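Local coordinates for protein 2-hydroxyhepta-2,4-diene-1,7-dioate isomerase (Mycobacterium abscessus, PDB 3RR6) that is of uncertain function but belongs to the fumarylacetoacetate hydrolase family, so probably binds a metal ion and acts as an isomerase or acylpyruvate-type hydrolase, at residues 153-158 with 166-171; 92-97 with 147-152. One frame throughout, in Å; residues are numbered along the deposited sequence.

Contact 1: residues 153-158 with 166-171; sequences RDHQRA and KGHDTF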
loop_
_atom_site.group_PDB
_atom_site.type_symbol
_atom_site.label_atom_id
_atom_site.label_comp_id
_atom_site.label_asym_id
_atom_site.label_seq_id
_atom_site.Cartn_x
_atom_site.Cartn_y
_atom_site.Cartn_z
ATOM N N ARG A 153 0.719 4.559 -18.097
ATOM C CA ARG A 153 0.867 5.975 -18.442
ATOM C C ARG A 153 0.188 6.314 -19.772
ATOM O O ARG A 153 -0.338 7.415 -19.939
ATOM C CB ARG A 153 2.353 6.373 -18.501
ATOM C CG ARG A 153 3.200 6.040 -17.278
ATOM C CD ARG A 153 2.672 6.605 -15.963
ATOM N NE ARG A 153 2.642 8.070 -15.925
ATOM C CZ ARG A 153 3.574 8.852 -15.375
ATOM N NH1 ARG A 153 4.658 8.341 -14.800
ATOM N NH2 ARG A 153 3.420 10.175 -15.404
ATOM N N ASP A 154 0.203 5.381 -20.722
ATOM C CA ASP A 154 -0.459 5.612 -22.005
ATOM C C ASP A 154 -1.966 5.773 -21.837
ATOM O O ASP A 154 -2.604 6.541 -22.553
ATOM C CB ASP A 154 -0.120 4.536 -23.053
ATOM C CG ASP A 154 -0.281 3.112 -22.550
ATOM O OD1 ASP A 154 0.207 2.791 -21.444
ATOM O OD2 ASP A 154 -0.858 2.288 -23.302
ATOM N N HIS A 155 -2.537 5.072 -20.866
ATOM C CA HIS A 155 -3.965 5.207 -20.606
ATOM C C HIS A 155 -4.303 6.526 -19.929
ATOM O O HIS A 155 -5.356 7.093 -20.203
ATOM C CB HIS A 155 -4.481 4.022 -19.791
ATOM C CG HIS A 155 -4.381 2.727 -20.524
ATOM N ND1 HIS A 155 -4.688 1.513 -19.945
ATOM C CD2 HIS A 155 -3.996 2.457 -21.795
ATOM C CE1 HIS A 155 -4.486 0.550 -20.828
ATOM N NE2 HIS A 155 -4.075 1.097 -21.964
ATOM N N GLN A 156 -3.413 7.018 -19.073
ATOM C CA GLN A 156 -3.586 8.340 -18.457
ATOM C C GLN A 156 -3.630 9.417 -19.550
ATOM O O GLN A 156 -4.467 10.319 -19.515
ATOM C CB GLN A 156 -2.457 8.644 -17.464
ATOM C CG GLN A 156 -2.416 7.724 -16.246
ATOM C CD GLN A 156 -1.347 8.084 -15.217
ATOM O OE1 GLN A 156 -0.300 7.455 -15.164
ATOM N NE2 GLN A 156 -1.619 9.093 -14.392
ATOM N N ARG A 157 -2.728 9.318 -20.525
ATOM C CA ARG A 157 -2.691 10.282 -21.626
ATOM C C ARG A 157 -3.954 10.222 -22.485
ATOM O O ARG A 157 -4.482 11.263 -22.883
ATOM C CB ARG A 157 -1.447 10.080 -22.490
ATOM C CG ARG A 157 -0.147 10.456 -21.798
ATOM C CD ARG A 157 0.987 10.571 -22.808
ATOM N NE ARG A 157 1.253 9.301 -23.485
ATOM C CZ ARG A 157 2.087 8.354 -23.050
ATOM N NH1 ARG A 157 2.765 8.501 -21.919
ATOM N NH2 ARG A 157 2.244 7.241 -23.756
ATOM N N ALA A 158 -4.446 9.013 -22.758
ATOM C CA ALA A 158 -5.617 8.825 -23.608
ATOM C C ALA A 158 -6.911 9.301 -22.945
ATOM O O ALA A 158 -7.769 9.893 -23.609
ATOM C CB ALA A 158 -5.745 7.362 -24.009
ATOM N N LYS A 166 -4.901 3.072 -13.659
ATOM C CA LYS A 166 -4.523 2.563 -12.345
ATOM C C LYS A 166 -5.395 1.416 -11.866
ATOM O O LYS A 166 -5.163 0.874 -10.779
ATOM C CB LYS A 166 -4.563 3.712 -11.345
ATOM C CG LYS A 166 -3.468 4.747 -11.605
ATOM C CD LYS A 166 -3.630 5.910 -10.696
ATOM C CE LYS A 166 -2.541 6.942 -10.900
ATOM N NZ LYS A 166 -1.194 6.520 -10.396
ATOM N N GLY A 167 -6.371 1.019 -12.686
ATOM C CA GLY A 167 -7.435 0.123 -12.242
ATOM C C GLY A 167 -7.445 -1.281 -12.810
ATOM O O GLY A 167 -8.357 -2.066 -12.515
ATOM N N HIS A 168 -6.457 -1.607 -13.635
ATOM C CA HIS A 168 -6.330 -2.949 -14.189
ATOM C C HIS A 168 -6.129 -3.978 -13.075
ATOM O O HIS A 168 -5.504 -3.693 -12.054
ATOM C CB HIS A 168 -5.157 -3.016 -15.172
ATOM C CG HIS A 168 -5.323 -2.135 -16.369
ATOM N ND1 HIS A 168 -6.060 -2.504 -17.471
ATOM C CD2 HIS A 168 -4.834 -0.899 -16.636
ATOM C CE1 HIS A 168 -6.029 -1.529 -18.362
ATOM N NE2 HIS A 168 -5.292 -0.543 -17.881
ATOM N N ASP A 169 -6.689 -5.170 -13.246
ATOM C CA ASP A 169 -6.417 -6.250 -12.309
ATOM C C ASP A 169 -4.886 -6.377 -12.145
ATOM O O ASP A 169 -4.133 -6.239 -13.117
ATOM C CB ASP A 169 -6.995 -7.579 -12.805
ATOM C CG ASP A 169 -8.515 -7.697 -12.667
ATOM O OD1 ASP A 169 -9.220 -6.751 -12.262
ATOM O OD2 ASP A 169 -9.012 -8.809 -12.979
ATOM N N THR A 170 -4.467 -6.621 -10.905
ATOM C CA THR A 170 -3.058 -6.756 -10.477
ATOM C C THR A 170 -2.281 -5.453 -10.312
ATOM O O THR A 170 -1.121 -5.493 -9.903
ATOM C CB THR A 170 -2.209 -7.750 -11.346
ATOM O OG1 THR A 170 -1.748 -7.115 -12.553
ATOM C CG2 THR A 170 -2.977 -9.013 -11.662
ATOM N N PHE A 171 -2.899 -4.306 -10.578
ATOM C CA PHE A 171 -2.177 -3.028 -10.468
ATOM C C PHE A 171 -2.099 -2.432 -9.050
ATOM O O PHE A 171 -1.650 -1.302 -8.895
ATOM C CB PHE A 171 -2.731 -1.996 -11.465
ATOM C CG PHE A 171 -2.183 -2.133 -12.871
ATOM C CD1 PHE A 171 -1.684 -3.337 -13.368
ATOM C CD2 PHE A 171 -2.175 -1.026 -13.703
ATOM C CE1 PHE A 171 -1.187 -3.419 -14.660
ATOM C CE2 PHE A 171 -1.679 -1.107 -14.990
ATOM C CZ PHE A 171 -1.191 -2.300 -15.469
#
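His155 and His168 meet because both carry their ring beside the backbone N and anti to the carbonyl carbon, as in His155 with chi1 -64°, and both side chains start toward the opposite segment. Imidazole suits the junction, since it offers a nitrogen at each of two points on its rim. The rings touch by those rims, neither lying over the other's face; their planes are turned 47° apart and their centroids stand 5.0 Å apart. His155 ND1 and His168 NE2 share a hydrogen bond of 3.0 Å and 155°. His168 NE2 also lies 3.2 Å from His155 CE1. On its far side His155 NE2 bonds to the carbonyl oxygen of Ser111, so this buried ring is tethered at both nitrogens and its rotation is fixed. The pair joins helix 153-159 to the chain leaving the short helix 163-167, within the C-terminal domain characteristic of the fumarylacetoacetate hydrolase fold. Here His168 opens a type II beta turn that ends at Phe171, closed by Phe171 N to His168 O at 3.1 Å. Thr170, at the third position, takes the positive phi of this turn, and its OG1 reaches Asp169 O at 2.6 Å. The turn folds the Phe171 ring back beneath His168, with CB of His168 3.7 Å above the ring centre, so the CB methylene of His168 packs on the face of the Phe171 ring. At a separate point of the interface, the extended Gln156 brings NE2 to 4.2 Å from Lys166 CE, a van der Waals touch against the aliphatic part of the lysine. A long, flexible chain serves Lys166 well: its ammonium, one atom beyond this touch, forms a salt bridge with Asp149 and a hydrogen bond to Ser151 OG.

Contact 2: residues 92-97 with 147-152; sequences FIKPNT and GNDVSA
Asp149 is approached by Lys94 at one carboxylate oxygen and by Phe92 at the other. The benzene ring and the carboxylate come from opposite directions with their planes 31° apart, and OD2 of Asp149 lies at the ring's edge, in its plane. Phe92 CE2 and CZ each stand 3.4 Å from that oxygen, an arrangement that sets the faintly positive C-H rim of the ring against a negative group. To turn that way, Phe92 holds CG between its backbone N and carbonyl carbon (chi1 44°). OD2 is also salt-bridged to Lys166, so each carboxylate oxygen meets a lysine. Lys94 runs obliquely to the aspartate: its CD lies 3.3 Å from Asp149 OD1, and bends at chi3 and chi4 then turn CE and NZ back so that NZ closes a 2.7 Å salt bridge to the same oxygen. The ammonium arrives from the anti side of OD1, 19° out of the carboxylate plane. Its other hydrogen bonds go to the main-chain oxygens of Lys166 and Phe171, so three acceptors grip a buried charge, a task for which lysine is well suited. These residues join strand 91-94 to a break in strand 141-152, where Asp149 is the centre of an inverse gamma turn. In the fumarylacetoacetate hydrolase family, acidic side chains in this part of the fold bind the metal; Asp149 lies close to Glu118 and touches Glu120, which is consistent with such a site. The like charges of Asp149 and Glu118 are probably offset in part by Lys94 and Lys166. Past the turn, Ser151 folds its small hydroxyl back, and OG donates to Asp149 O at 2.9 Å, from above the carbonyl plane. The ring of Phe92 meets that of Trp162 at a steep angle, while Lys94 packs on Val67.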
loop_
_atom_site.group_PDB
_atom_site.type_symbol
_atom_site.label_atom_id
_atom_site.label_comp_id
_atom_site.label_asym_id
_atom_site.label_seq_id
_atom_site.Cartn_x
_atom_site.Cartn_y
_atom_site.Cartn_z
ATOM N N PHE A 92 -7.587 9.671 -6.009
ATOM C CA PHE A 92 -8.294 8.809 -6.961
ATOM C C PHE A 92 -8.511 7.466 -6.311
ATOM O O PHE A 92 -8.010 7.218 -5.207
ATOM C CB PHE A 92 -7.517 8.672 -8.267
ATOM C CG PHE A 92 -6.064 8.449 -8.070
ATOM C CD1 PHE A 92 -5.204 9.538 -7.932
ATOM C CD2 PHE A 92 -5.547 7.169 -7.989
ATOM C CE1 PHE A 92 -3.862 9.355 -7.728
ATOM C CE2 PHE A 92 -4.181 6.981 -7.783
ATOM C CZ PHE A 92 -3.349 8.077 -7.647
ATOM N N ILE A 93 -9.321 6.632 -6.954
ATOM C CA ILE A 93 -9.657 5.325 -6.413
ATOM C C ILE A 93 -9.166 4.217 -7.323
ATOM O O ILE A 93 -9.289 4.304 -8.549
ATOM C CB ILE A 93 -11.167 5.173 -6.183
ATOM C CG1 ILE A 93 -11.591 6.027 -4.992
ATOM C CG2 ILE A 93 -11.554 3.710 -5.939
ATOM C CD1 ILE A 93 -13.083 6.253 -4.900
ATOM N N LYS A 94 -8.598 3.196 -6.705
ATOM C CA LYS A 94 -8.292 1.940 -7.369
ATOM C C LYS A 94 -9.306 0.920 -6.866
ATOM O O LYS A 94 -9.588 0.865 -5.675
ATOM C CB LYS A 94 -6.864 1.505 -7.068
ATOM C CG LYS A 94 -5.808 2.443 -7.675
ATOM C CD LYS A 94 -4.398 2.212 -7.111
ATOM C CE LYS A 94 -3.700 0.988 -7.653
ATOM N NZ LYS A 94 -3.041 1.200 -9.002
ATOM N N PRO A 95 -9.870 0.109 -7.770
ATOM C CA PRO A 95 -10.838 -0.887 -7.314
ATOM C C PRO A 95 -10.162 -1.989 -6.508
ATOM O O PRO A 95 -8.980 -2.274 -6.736
ATOM C CB PRO A 95 -11.393 -1.443 -8.618
ATOM C CG PRO A 95 -10.278 -1.303 -9.583
ATOM C CD PRO A 95 -9.574 -0.021 -9.202
ATOM N N ASN A 96 -10.887 -2.632 -5.594
ATOM C CA ASN A 96 -10.263 -3.690 -4.790
ATOM C C ASN A 96 -9.902 -4.930 -5.606
ATOM O O ASN A 96 -9.100 -5.751 -5.178
ATOM C CB ASN A 96 -11.068 -4.024 -3.520
ATOM C CG ASN A 96 -12.419 -4.651 -3.800
ATOM O OD1 ASN A 96 -12.739 -5.020 -4.928
ATOM N ND2 ASN A 96 -13.232 -4.789 -2.747
ATOM N N THR A 97 -10.441 -5.011 -6.821
ATOM C CA THR A 97 -10.091 -6.056 -7.757
ATOM C C THR A 97 -8.676 -5.886 -8.325
ATOM O O THR A 97 -8.158 -6.808 -8.969
ATOM C CB THR A 97 -11.111 -6.088 -8.911
ATOM O OG1 THR A 97 -11.294 -4.751 -9.394
ATOM C CG2 THR A 97 -12.456 -6.639 -8.416
ATOM N N GLY A 147 2.460 -0.483 -0.627
ATOM C CA GLY A 147 1.711 -0.603 -1.870
ATOM C C GLY A 147 2.555 -0.236 -3.074
ATOM O O GLY A 147 3.614 0.374 -2.946
ATOM N N ASN A 148 2.074 -0.625 -4.251
ATOM C CA ASN A 148 2.674 -0.236 -5.529
ATOM C C ASN A 148 1.531 0.245 -6.421
ATOM O O ASN A 148 0.694 -0.555 -6.842
ATOM C CB ASN A 148 3.407 -1.444 -6.120
ATOM C CG ASN A 148 4.320 -1.108 -7.292
ATOM O OD1 ASN A 148 4.241 -0.036 -7.879
ATOM N ND2 ASN A 148 5.186 -2.067 -7.657
ATOM N N ASP A 149 1.457 1.550 -6.666
ATOM C CA ASP A 149 0.385 2.136 -7.479
ATOM C C ASP A 149 0.769 1.996 -8.950
ATOM O O ASP A 149 1.175 2.962 -9.609
ATOM C CB ASP A 149 0.144 3.603 -7.098
ATOM C CG ASP A 149 -1.008 4.260 -7.876
ATOM O OD1 ASP A 149 -1.747 3.589 -8.620
ATOM O OD2 ASP A 149 -1.178 5.496 -7.737
ATOM N N VAL A 150 0.637 0.776 -9.458
ATOM C CA VAL A 150 1.027 0.473 -10.828
ATOM C C VAL A 150 0.097 1.228 -11.786
ATOM O O VAL A 150 -1.125 1.267 -11.581
ATOM C CB VAL A 150 1.001 -1.045 -11.114
ATOM C CG1 VAL A 150 1.457 -1.339 -12.558
ATOM C CG2 VAL A 150 1.893 -1.821 -10.119
ATOM N N SER A 151 0.685 1.845 -12.813
ATOM C CA SER A 151 -0.038 2.800 -13.653
ATOM C C SER A 151 0.331 2.666 -15.129
ATOM O O SER A 151 1.517 2.732 -15.476
ATOM C CB SER A 151 0.302 4.234 -13.211
ATOM O OG SER A 151 0.060 4.430 -11.821
ATOM N N ALA A 152 -0.671 2.521 -15.989
ATOM C CA ALA A 152 -0.471 2.558 -17.441
ATOM C C ALA A 152 -0.479 4.005 -17.925
ATOM O O ALA A 152 -1.538 4.619 -18.114
ATOM C CB ALA A 152 -1.542 1.727 -18.163
#

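Contact 2 closes before contact 1 opens, and the two follow directly in the chain: strand 141-152, which supplies half of contact 2, runs straight into helix 153-159 of contact 1. Their centres are about 8 Å apart, on the same side of the chain's centre, and all four segments belong to the fumarylacetoacetate hydrolase family region. Lys166 is the main link: Lys166 O accepts a probable hydrogen bond from Lys94 NZ (2.8 Å), and Lys166 CD packs on Phe92 CE2 (3.2 Å). Contact 2 is the deeper, among the strands, whereas contact 1 is partly buried and lies farther out. Through Lys166, contact 1 reaches the charged cluster of contact 2, which is consistent with the family's metal site.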